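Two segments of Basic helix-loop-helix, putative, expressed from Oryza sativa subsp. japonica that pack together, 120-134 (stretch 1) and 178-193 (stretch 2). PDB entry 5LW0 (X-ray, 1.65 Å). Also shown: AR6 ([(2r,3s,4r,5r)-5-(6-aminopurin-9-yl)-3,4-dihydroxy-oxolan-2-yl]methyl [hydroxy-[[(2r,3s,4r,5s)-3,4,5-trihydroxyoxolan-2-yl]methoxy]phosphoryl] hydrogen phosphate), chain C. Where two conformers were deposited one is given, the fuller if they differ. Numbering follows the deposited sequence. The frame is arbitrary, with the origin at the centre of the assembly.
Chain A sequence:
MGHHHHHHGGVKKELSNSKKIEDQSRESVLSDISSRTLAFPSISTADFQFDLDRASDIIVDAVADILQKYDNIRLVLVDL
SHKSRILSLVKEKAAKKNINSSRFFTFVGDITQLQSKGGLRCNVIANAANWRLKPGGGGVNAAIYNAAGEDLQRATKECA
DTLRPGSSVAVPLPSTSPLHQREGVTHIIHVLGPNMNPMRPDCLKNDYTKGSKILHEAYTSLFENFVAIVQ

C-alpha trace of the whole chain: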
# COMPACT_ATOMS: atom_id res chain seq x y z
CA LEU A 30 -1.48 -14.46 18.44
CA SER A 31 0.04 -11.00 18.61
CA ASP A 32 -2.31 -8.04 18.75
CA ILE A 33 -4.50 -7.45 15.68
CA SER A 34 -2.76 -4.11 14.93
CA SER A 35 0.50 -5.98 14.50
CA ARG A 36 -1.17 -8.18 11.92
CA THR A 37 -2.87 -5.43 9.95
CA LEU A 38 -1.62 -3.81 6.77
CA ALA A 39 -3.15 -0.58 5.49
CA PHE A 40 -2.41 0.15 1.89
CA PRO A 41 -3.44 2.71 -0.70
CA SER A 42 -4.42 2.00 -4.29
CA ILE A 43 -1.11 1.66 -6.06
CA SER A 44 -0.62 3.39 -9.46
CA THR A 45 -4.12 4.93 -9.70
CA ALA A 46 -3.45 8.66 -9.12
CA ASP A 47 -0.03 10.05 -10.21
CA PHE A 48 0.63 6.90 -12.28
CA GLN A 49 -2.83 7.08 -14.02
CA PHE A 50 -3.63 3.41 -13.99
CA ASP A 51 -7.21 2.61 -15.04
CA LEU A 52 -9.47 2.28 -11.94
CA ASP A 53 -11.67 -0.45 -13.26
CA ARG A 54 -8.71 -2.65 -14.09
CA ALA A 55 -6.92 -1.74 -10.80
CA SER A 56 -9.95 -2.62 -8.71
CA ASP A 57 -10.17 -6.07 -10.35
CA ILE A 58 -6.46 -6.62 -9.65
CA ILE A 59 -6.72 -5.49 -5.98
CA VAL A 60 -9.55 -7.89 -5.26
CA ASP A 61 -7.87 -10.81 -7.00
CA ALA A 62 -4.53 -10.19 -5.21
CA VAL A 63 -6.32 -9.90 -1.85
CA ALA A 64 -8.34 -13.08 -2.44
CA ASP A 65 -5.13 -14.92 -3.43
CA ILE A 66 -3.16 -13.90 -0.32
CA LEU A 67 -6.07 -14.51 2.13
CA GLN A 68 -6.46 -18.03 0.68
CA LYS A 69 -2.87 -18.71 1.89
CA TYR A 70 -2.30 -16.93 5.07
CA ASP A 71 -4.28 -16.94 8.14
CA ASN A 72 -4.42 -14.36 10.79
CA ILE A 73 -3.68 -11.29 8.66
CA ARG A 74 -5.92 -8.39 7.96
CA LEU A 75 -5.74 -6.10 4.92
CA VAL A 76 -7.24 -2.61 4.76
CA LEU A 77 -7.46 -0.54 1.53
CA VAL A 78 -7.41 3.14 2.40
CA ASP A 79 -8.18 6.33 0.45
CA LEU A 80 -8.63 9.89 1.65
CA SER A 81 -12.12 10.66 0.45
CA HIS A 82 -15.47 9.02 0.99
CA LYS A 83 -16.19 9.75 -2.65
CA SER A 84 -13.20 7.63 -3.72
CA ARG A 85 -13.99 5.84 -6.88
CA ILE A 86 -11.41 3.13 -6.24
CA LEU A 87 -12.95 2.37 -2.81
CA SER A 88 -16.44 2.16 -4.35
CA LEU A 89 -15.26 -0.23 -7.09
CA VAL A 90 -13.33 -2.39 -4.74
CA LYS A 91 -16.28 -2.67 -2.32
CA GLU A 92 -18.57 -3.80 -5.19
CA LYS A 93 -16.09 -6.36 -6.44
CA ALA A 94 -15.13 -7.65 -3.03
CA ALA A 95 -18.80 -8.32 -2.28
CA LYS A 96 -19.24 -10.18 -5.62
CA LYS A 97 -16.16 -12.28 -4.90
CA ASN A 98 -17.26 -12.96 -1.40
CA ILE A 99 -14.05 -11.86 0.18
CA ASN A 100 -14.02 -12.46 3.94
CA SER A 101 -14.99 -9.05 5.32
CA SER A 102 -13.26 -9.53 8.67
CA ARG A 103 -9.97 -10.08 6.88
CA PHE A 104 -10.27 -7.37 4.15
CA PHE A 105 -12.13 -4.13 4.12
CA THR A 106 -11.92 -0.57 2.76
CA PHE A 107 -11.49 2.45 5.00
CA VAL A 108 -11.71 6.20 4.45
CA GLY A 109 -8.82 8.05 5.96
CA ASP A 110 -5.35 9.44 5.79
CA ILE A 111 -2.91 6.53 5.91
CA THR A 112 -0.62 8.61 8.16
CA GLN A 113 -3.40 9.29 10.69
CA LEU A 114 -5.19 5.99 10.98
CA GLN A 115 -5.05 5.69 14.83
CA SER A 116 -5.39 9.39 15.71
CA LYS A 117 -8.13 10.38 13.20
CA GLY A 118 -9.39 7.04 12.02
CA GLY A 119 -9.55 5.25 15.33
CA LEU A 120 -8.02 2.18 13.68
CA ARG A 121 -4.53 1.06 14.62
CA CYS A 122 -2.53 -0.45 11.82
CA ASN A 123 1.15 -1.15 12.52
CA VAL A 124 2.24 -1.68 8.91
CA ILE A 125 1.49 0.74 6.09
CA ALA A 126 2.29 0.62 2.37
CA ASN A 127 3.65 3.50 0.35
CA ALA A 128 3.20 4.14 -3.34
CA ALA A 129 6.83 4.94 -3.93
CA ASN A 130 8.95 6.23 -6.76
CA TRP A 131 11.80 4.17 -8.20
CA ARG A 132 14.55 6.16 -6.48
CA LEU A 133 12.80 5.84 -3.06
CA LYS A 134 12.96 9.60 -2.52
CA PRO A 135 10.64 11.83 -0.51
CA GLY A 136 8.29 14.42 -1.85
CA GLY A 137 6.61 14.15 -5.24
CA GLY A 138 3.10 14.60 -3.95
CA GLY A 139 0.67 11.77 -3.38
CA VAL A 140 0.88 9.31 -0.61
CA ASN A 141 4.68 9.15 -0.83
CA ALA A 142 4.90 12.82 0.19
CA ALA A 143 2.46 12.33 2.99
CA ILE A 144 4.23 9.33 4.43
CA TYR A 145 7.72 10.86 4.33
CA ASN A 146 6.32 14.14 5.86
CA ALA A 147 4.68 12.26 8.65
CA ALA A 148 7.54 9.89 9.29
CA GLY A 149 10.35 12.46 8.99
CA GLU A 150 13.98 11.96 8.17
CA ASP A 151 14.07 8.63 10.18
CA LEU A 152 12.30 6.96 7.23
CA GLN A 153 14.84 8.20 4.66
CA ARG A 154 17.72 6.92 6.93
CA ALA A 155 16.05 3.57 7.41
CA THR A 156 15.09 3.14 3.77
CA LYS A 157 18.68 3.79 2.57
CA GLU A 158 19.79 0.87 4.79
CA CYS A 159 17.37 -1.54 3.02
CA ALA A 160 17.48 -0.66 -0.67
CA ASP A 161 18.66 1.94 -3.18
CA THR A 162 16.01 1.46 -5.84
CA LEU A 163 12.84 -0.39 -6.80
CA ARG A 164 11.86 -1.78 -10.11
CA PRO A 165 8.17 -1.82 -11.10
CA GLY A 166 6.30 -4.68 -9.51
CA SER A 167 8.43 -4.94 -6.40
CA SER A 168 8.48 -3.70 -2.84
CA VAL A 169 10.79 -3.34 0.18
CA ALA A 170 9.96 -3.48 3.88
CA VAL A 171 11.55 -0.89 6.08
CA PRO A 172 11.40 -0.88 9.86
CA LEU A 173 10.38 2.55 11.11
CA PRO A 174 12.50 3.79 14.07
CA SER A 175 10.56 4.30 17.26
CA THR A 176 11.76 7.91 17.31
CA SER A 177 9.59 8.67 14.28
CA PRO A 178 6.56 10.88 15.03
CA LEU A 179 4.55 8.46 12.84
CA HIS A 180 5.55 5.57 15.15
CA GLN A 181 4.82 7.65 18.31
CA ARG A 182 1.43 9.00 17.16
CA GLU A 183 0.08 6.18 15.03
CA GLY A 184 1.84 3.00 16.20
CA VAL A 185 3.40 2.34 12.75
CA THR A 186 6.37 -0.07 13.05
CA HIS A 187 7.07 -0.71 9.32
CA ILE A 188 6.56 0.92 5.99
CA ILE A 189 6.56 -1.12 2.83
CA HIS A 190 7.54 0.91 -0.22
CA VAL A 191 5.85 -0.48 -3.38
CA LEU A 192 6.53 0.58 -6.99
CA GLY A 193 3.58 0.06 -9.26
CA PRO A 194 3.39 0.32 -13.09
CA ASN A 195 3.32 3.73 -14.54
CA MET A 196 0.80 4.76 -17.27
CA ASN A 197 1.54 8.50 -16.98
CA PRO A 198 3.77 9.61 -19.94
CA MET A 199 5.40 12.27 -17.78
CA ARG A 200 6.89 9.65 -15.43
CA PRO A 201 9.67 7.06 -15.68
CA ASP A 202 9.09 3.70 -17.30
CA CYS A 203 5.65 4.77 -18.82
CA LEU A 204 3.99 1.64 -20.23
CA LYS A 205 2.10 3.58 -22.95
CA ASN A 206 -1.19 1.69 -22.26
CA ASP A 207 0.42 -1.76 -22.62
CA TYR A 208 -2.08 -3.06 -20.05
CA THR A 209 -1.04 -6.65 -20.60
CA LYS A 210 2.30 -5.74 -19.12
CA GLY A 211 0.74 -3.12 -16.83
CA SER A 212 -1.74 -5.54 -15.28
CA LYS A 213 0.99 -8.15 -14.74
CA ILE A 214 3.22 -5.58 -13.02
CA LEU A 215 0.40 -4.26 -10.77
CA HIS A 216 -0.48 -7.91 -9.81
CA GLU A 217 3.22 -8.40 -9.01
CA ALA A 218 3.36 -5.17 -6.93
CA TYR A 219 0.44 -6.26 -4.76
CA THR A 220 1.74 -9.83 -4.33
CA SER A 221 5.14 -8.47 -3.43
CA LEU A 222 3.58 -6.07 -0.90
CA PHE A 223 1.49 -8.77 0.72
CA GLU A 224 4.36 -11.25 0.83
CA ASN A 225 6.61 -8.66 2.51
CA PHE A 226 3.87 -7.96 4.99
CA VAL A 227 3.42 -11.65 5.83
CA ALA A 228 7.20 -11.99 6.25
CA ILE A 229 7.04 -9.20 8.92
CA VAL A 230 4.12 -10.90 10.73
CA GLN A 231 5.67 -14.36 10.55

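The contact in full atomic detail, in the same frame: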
# COMPACT_ATOMS: atom_id res chain seq x y z
N LEU A 120 -8.34 3.55 14.10
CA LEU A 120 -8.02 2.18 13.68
C LEU A 120 -6.53 2.00 13.73
O LEU A 120 -5.85 2.52 12.87
CB LEU A 120 -8.53 1.93 12.27
CG LEU A 120 -8.36 0.51 11.66
CD1 LEU A 120 -9.34 -0.46 12.23
CD2 LEU A 120 -8.52 0.54 10.14
N ARG A 121 -6.02 1.21 14.64
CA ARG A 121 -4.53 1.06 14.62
C ARG A 121 -4.09 -0.01 13.68
O ARG A 121 -4.63 -1.16 13.67
CB ARG A 121 -3.80 0.93 16.00
CG ARG A 121 -2.19 0.99 15.92
CD ARG A 121 -1.50 0.61 17.28
NE ARG A 121 -0.06 0.27 17.08
CZ ARG A 121 0.90 0.26 18.03
NH1 ARG A 121 0.59 0.60 19.29
NH2 ARG A 121 2.22 -0.03 17.69
N CYS A 122 -3.19 0.42 12.85
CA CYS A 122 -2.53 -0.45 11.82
C CYS A 122 -1.05 -0.23 11.94
O CYS A 122 -0.56 0.84 11.62
CB CYS A 122 -2.97 -0.20 10.31
SG CYS A 122 -4.77 -0.14 10.03
N ASN A 123 -0.32 -1.30 12.25
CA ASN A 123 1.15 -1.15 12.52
C ASN A 123 1.98 -1.11 11.24
O ASN A 123 3.11 -0.64 11.24
CB ASN A 123 1.69 -2.28 13.39
CG ASN A 123 1.24 -2.20 14.83
OD1 ASN A 123 0.30 -1.52 15.17
ND2 ASN A 123 1.89 -2.99 15.66
N VAL A 124 1.48 -1.67 10.14
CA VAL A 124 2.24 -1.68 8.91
C VAL A 124 1.47 -0.90 7.88
O VAL A 124 0.29 -1.14 7.67
CB VAL A 124 2.51 -3.11 8.40
CG1 VAL A 124 3.39 -3.08 7.17
CG2 VAL A 124 3.10 -3.98 9.50
N ILE A 125 2.14 0.05 7.20
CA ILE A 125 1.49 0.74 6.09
C ILE A 125 2.31 0.63 4.82
O ILE A 125 3.54 0.49 4.86
CB ILE A 125 1.18 2.20 6.41
CG1 ILE A 125 2.42 2.99 6.56
CG2 ILE A 125 0.28 2.33 7.66
CD1 ILE A 125 2.16 4.49 6.73
N ALA A 126 1.62 0.61 3.68
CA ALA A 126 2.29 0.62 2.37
C ALA A 126 2.37 2.01 1.79
O ALA A 126 1.46 2.83 1.99
CB ALA A 126 1.54 -0.27 1.43
N ASN A 127 3.42 2.26 1.04
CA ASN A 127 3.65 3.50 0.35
C ASN A 127 3.71 3.29 -1.15
O ASN A 127 4.30 2.33 -1.62
CB ASN A 127 4.93 4.08 0.85
CG ASN A 127 5.29 5.37 0.15
OD1 ASN A 127 4.40 6.17 -0.15
ND2 ASN A 127 6.59 5.58 -0.08
N ALA A 128 3.06 4.17 -1.94
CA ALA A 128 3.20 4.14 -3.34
C ALA A 128 4.42 4.99 -3.71
O ALA A 128 4.34 6.19 -3.85
CB ALA A 128 1.94 4.63 -4.02
N ALA A 129 5.52 4.30 -3.86
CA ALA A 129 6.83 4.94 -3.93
C ALA A 129 7.16 5.35 -5.31
O ALA A 129 6.50 4.97 -6.29
CB ALA A 129 7.88 3.95 -3.39
N ASN A 130 8.28 6.09 -5.46
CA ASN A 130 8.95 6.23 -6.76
C ASN A 130 10.24 5.36 -6.82
O ASN A 130 10.69 4.85 -5.80
CB ASN A 130 9.26 7.71 -7.05
CG ASN A 130 10.13 8.33 -5.99
OD1 ASN A 130 11.28 7.94 -5.83
ND2 ASN A 130 9.56 9.24 -5.20
N TRP A 131 10.78 5.20 -8.01
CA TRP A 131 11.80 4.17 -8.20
C TRP A 131 13.08 4.47 -7.45
O TRP A 131 13.86 3.58 -7.16
CB TRP A 131 12.05 3.89 -9.68
CG TRP A 131 12.86 4.94 -10.45
CD1 TRP A 131 12.37 5.95 -11.21
CD2 TRP A 131 14.29 4.96 -10.64
NE1 TRP A 131 13.41 6.61 -11.84
CE2 TRP A 131 14.59 6.00 -11.52
CE3 TRP A 131 15.34 4.15 -10.18
CZ2 TRP A 131 15.90 6.33 -11.87
CZ3 TRP A 131 16.64 4.47 -10.54
CH2 TRP A 131 16.90 5.57 -11.35
N ARG A 132 13.32 5.74 -7.18
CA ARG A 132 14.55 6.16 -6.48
C ARG A 132 14.36 6.17 -4.96
O ARG A 132 15.30 6.49 -4.21
CB ARG A 132 14.96 7.59 -6.96
CG ARG A 132 15.23 7.72 -8.45
CD ARG A 132 15.75 9.16 -8.75
NE ARG A 132 16.08 9.39 -10.20
CZ ARG A 132 15.20 9.79 -11.15
NH1 ARG A 132 13.91 10.02 -10.86
NH2 ARG A 132 15.63 9.97 -12.42
N LEU A 133 13.17 5.84 -4.50
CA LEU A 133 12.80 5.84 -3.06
C LEU A 133 13.06 7.18 -2.37
O LEU A 133 13.65 7.22 -1.30
CB LEU A 133 13.52 4.70 -2.30
CG LEU A 133 13.21 3.29 -2.82
CD1 LEU A 133 14.02 2.23 -2.09
CD2 LEU A 133 11.74 2.98 -2.63
N LYS A 134 12.71 8.26 -3.05
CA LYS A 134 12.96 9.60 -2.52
C LYS A 134 11.67 10.19 -1.96
O LYS A 134 10.56 9.83 -2.41
CB LYS A 134 13.49 10.52 -3.63
CG LYS A 134 14.79 10.08 -4.23
CD LYS A 134 15.93 10.34 -3.28
CE LYS A 134 17.28 9.92 -3.87
NZ LYS A 134 18.27 9.71 -2.79
N PRO A 178 7.88 10.41 14.60
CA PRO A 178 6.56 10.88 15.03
C PRO A 178 5.41 9.96 14.55
O PRO A 178 4.43 9.77 15.27
CB PRO A 178 6.46 12.27 14.38
CG PRO A 178 7.88 12.74 14.33
CD PRO A 178 8.70 11.51 14.04
N LEU A 179 5.56 9.39 13.35
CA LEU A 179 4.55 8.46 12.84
C LEU A 179 4.42 7.19 13.71
O LEU A 179 3.33 6.69 13.90
CB LEU A 179 4.85 8.09 11.38
CG LEU A 179 3.82 7.18 10.70
CD1 LEU A 179 2.42 7.80 10.66
CD2 LEU A 179 4.30 6.97 9.27
N HIS A 180 5.55 6.70 14.25
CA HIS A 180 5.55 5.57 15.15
C HIS A 180 4.86 6.02 16.50
O HIS A 180 3.98 5.36 17.03
CB HIS A 180 7.03 5.09 15.35
CG HIS A 180 7.19 3.70 15.91
ND1 HIS A 180 8.10 2.78 15.41
CD2 HIS A 180 6.60 3.09 16.96
CE1 HIS A 180 8.06 1.68 16.14
NE2 HIS A 180 7.16 1.84 17.08
N GLN A 181 5.32 7.14 17.03
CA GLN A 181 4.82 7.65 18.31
C GLN A 181 3.33 7.93 18.29
O GLN A 181 2.63 7.58 19.23
CB GLN A 181 5.59 8.89 18.72
CG GLN A 181 7.04 8.58 19.08
CD GLN A 181 7.93 9.81 19.11
OE1 GLN A 181 9.12 9.72 19.45
NE2 GLN A 181 7.38 10.95 18.72
N ARG A 182 2.84 8.54 17.22
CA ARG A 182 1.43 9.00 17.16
C ARG A 182 0.50 7.95 16.65
O ARG A 182 -0.67 7.91 17.03
CB ARG A 182 1.29 10.23 16.28
CG ARG A 182 1.98 11.46 16.78
CD ARG A 182 1.68 12.66 15.89
NE ARG A 182 2.85 13.51 15.72
CZ ARG A 182 3.40 14.26 16.68
NH1 ARG A 182 2.88 14.27 17.91
NH2 ARG A 182 4.48 14.99 16.41
N GLU A 183 0.99 7.10 15.72
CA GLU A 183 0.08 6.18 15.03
C GLU A 183 0.40 4.70 15.23
O GLU A 183 -0.39 3.85 14.78
CB GLU A 183 0.04 6.49 13.55
CG GLU A 183 -0.21 7.96 13.21
CD GLU A 183 -1.58 8.49 13.67
OE1 GLU A 183 -2.54 7.70 13.81
OE2 GLU A 183 -1.68 9.73 13.81
N GLY A 184 1.50 4.38 15.90
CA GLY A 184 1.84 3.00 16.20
C GLY A 184 2.48 2.24 15.01
O GLY A 184 2.67 1.04 15.10
N VAL A 185 2.83 2.97 13.97
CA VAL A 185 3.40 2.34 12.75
C VAL A 185 4.83 1.85 13.10
O VAL A 185 5.69 2.62 13.61
CB VAL A 185 3.44 3.30 11.61
CG1 VAL A 185 4.18 2.72 10.40
CG2 VAL A 185 2.05 3.77 11.20
N THR A 186 5.08 0.58 12.80
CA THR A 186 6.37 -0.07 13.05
C THR A 186 7.15 -0.38 11.75
O THR A 186 8.36 -0.59 11.79
CB THR A 186 6.19 -1.38 13.82
OG1 THR A 186 5.41 -2.30 13.05
CG2 THR A 186 5.57 -1.17 15.18
N HIS A 187 6.45 -0.40 10.60
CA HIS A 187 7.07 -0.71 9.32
C HIS A 187 6.34 -0.02 8.22
O HIS A 187 5.12 0.13 8.27
CB HIS A 187 6.99 -2.25 9.02
CG HIS A 187 7.77 -3.10 9.97
ND1 HIS A 187 7.29 -3.46 11.21
CD2 HIS A 187 8.95 -3.73 9.83
CE1 HIS A 187 8.18 -4.21 11.82
NE2 HIS A 187 9.16 -4.44 10.98
N ILE A 188 7.11 0.39 7.22
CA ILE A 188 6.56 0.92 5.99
C ILE A 188 7.06 0.03 4.86
O ILE A 188 8.23 -0.28 4.80
CB ILE A 188 7.03 2.38 5.78
CG1 ILE A 188 6.33 3.26 6.89
CG2 ILE A 188 6.74 2.84 4.37
CD1 ILE A 188 6.86 4.62 6.97
N ILE A 189 6.17 -0.36 3.98
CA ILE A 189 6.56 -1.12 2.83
C ILE A 189 6.41 -0.24 1.61
O ILE A 189 5.29 0.05 1.20
CB ILE A 189 5.72 -2.44 2.67
CG1 ILE A 189 5.76 -3.26 3.95
CG2 ILE A 189 6.22 -3.19 1.46
CD1 ILE A 189 4.84 -4.48 3.96
N HIS A 190 7.55 0.15 1.00
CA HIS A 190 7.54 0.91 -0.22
C HIS A 190 7.21 -0.05 -1.37
O HIS A 190 7.89 -1.05 -1.53
CB HIS A 190 8.90 1.50 -0.49
CG HIS A 190 9.38 2.44 0.57
ND1 HIS A 190 8.77 3.64 0.84
CD2 HIS A 190 10.48 2.40 1.35
CE1 HIS A 190 9.47 4.30 1.76
NE2 HIS A 190 10.50 3.55 2.11
N VAL A 191 6.28 0.33 -2.24
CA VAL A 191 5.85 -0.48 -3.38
C VAL A 191 5.95 0.37 -4.64
O VAL A 191 5.52 1.56 -4.61
CB VAL A 191 4.38 -0.86 -3.23
CG1 VAL A 191 4.03 -1.80 -4.34
CG2 VAL A 191 4.11 -1.47 -1.88
N LEU A 192 6.48 -0.16 -5.71
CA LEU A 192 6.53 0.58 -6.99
C LEU A 192 5.56 -0.10 -7.95
O LEU A 192 5.79 -1.24 -8.39
CB LEU A 192 7.92 0.60 -7.58
CG LEU A 192 8.02 1.43 -8.89
CD1 LEU A 192 7.68 2.87 -8.65
CD2 LEU A 192 9.40 1.28 -9.48
N GLY A 193 4.49 0.61 -8.32
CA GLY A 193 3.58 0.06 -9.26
C GLY A 193 3.96 0.43 -10.70
O GLY A 193 4.84 1.21 -10.88
N1 AR6 C . -3.84 8.61 2.71
C2 AR6 C . -4.47 7.66 2.00
N3 AR6 C . -4.51 7.61 0.68
C4 AR6 C . -3.88 8.58 -0.06
C5 AR6 C . -3.15 9.62 0.59
C6 AR6 C . -3.14 9.61 2.07
N6 AR6 C . -2.50 10.50 2.78
N7 AR6 C . -2.60 10.44 -0.42
C8 AR6 C . -2.95 9.87 -1.60
N9 AR6 C . -3.71 8.74 -1.39
PA AR6 C . -0.35 8.15 -5.55
PB AR6 C . 0.72 6.31 -7.63
C1' AR6 C . -4.19 7.77 -2.36
O1A AR6 C . -0.47 9.23 -6.65
O1B AR6 C . -0.42 6.58 -8.59
C1D AR6 C . 4.12 9.54 -5.72
O1D AR6 C . 4.25 10.88 -5.30
C2' AR6 C . -4.66 8.30 -3.71
O2' AR6 C . -5.97 8.94 -3.65
O2A AR6 C . 0.25 8.50 -4.24
O2B AR6 C . 1.23 4.91 -7.46
C2D AR6 C . 5.54 8.93 -5.92
O2D AR6 C . 6.60 9.96 -5.79
C3' AR6 C . -4.58 7.04 -4.55
O3' AR6 C . -5.79 6.24 -4.43
O3A AR6 C . 0.43 6.85 -6.13
C3D AR6 C . 5.51 8.31 -7.29
O3D AR6 C . 6.31 9.18 -8.14
C4' AR6 C . -3.39 6.28 -3.94
O4' AR6 C . -3.07 6.92 -2.72
C4D AR6 C . 4.02 8.34 -7.72
O4D AR6 C . 3.35 9.37 -6.96
C5' AR6 C . -2.16 6.28 -4.82
O5' AR6 C . -1.88 7.59 -5.35
C5D AR6 C . 3.24 7.06 -7.44
O5D AR6 C . 1.96 7.23 -8.09
O HOH W 1 -1.44 3.44 11.98
O HOH W 2 4.27 -4.33 14.50
O HOH W 3 3.98 3.35 -6.98

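Two strands, one running through Ile 125 and Asn 127 and the other through Ile 189 and Val 191, lie side by side as parallel neighbours in a sheet, their axes 4.6 Å apart at closest approach and 27° from perfect alignment. Backbone hydrogen bonds alternate along the seam in the staggered pattern typical of parallel strands: Ile 125 N to His 187 O (3.2 Å), Ile 189 N to Ile 125 O (2.9 Å), Asn 127 N to Ile 189 O (2.9 Å), Val 191 N to Asn 127 O (2.9 Å) and Ala 129 N to Val 191 O (2.8 Å). Ile 125 and Asn 127 thus use both amide and carbonyl on the partner strand, while CA-H groups fill in between, as where Ile 188 CA lies 3.3 Å from Ile 125 O.

Side chains alternate between two faces. On the face of Val 124, Ala 126 and Ala 128, the small alanines leave low ground beside the bulkier Ile 189 and Val 191. Val 124 CG1 meets Ile 189 CD1 at 3.8 Å, and Ala 126 CB lies 4.4 Å from Val 191 CG2. Ala 128 CB also approaches the ligand, 3.4 Å from AR6 O3A.

On the other face Ile 125 is the main bump. Its CG1 touches Ile 188 CG1 at 3.9 Å, CG2 lies 4.2 Å from Val 185 CG2, and CD1 reaches Leu 179 CD2 on the helix at 4.1 Å, so one side chain fills the hollow among three. Farther along, Asn 127 ND2 donates to His 190 ND1 (3.1 Å, nearly linear), meeting the imidazole at its edge. Leu 133 CD2 and Ala 129 CB each pack 3.9 Å from His 190 CB. Leu 192 closes this end, with CD2 3.7 Å from Trp 131 CB and CD1 3.4 Å from Ala 129 O.

Before the strands, Asn 123 O accepts from Thr 186 N at 2.8 Å and weakly from His 187 N at 3.4 Å. Arg 121 then lays its guanidinium over Gly 184, whose CA sits over one face, and NH2 donates to Gly 184 O at 2.8 Å. Arg 121 NE is held by Asn 123 OD1 at 2.6 Å. Gly 184 leaves the helix with positive phi, and a CB there would fall 2.1 Å from Arg 121 NE; the hollow left by its missing side chain is what the arginine fills. Water 1 bridges the carbonyls of the two stretches here, donating to Cys 122 O (2.8 Å) and Glu 183 O (3.0 Å).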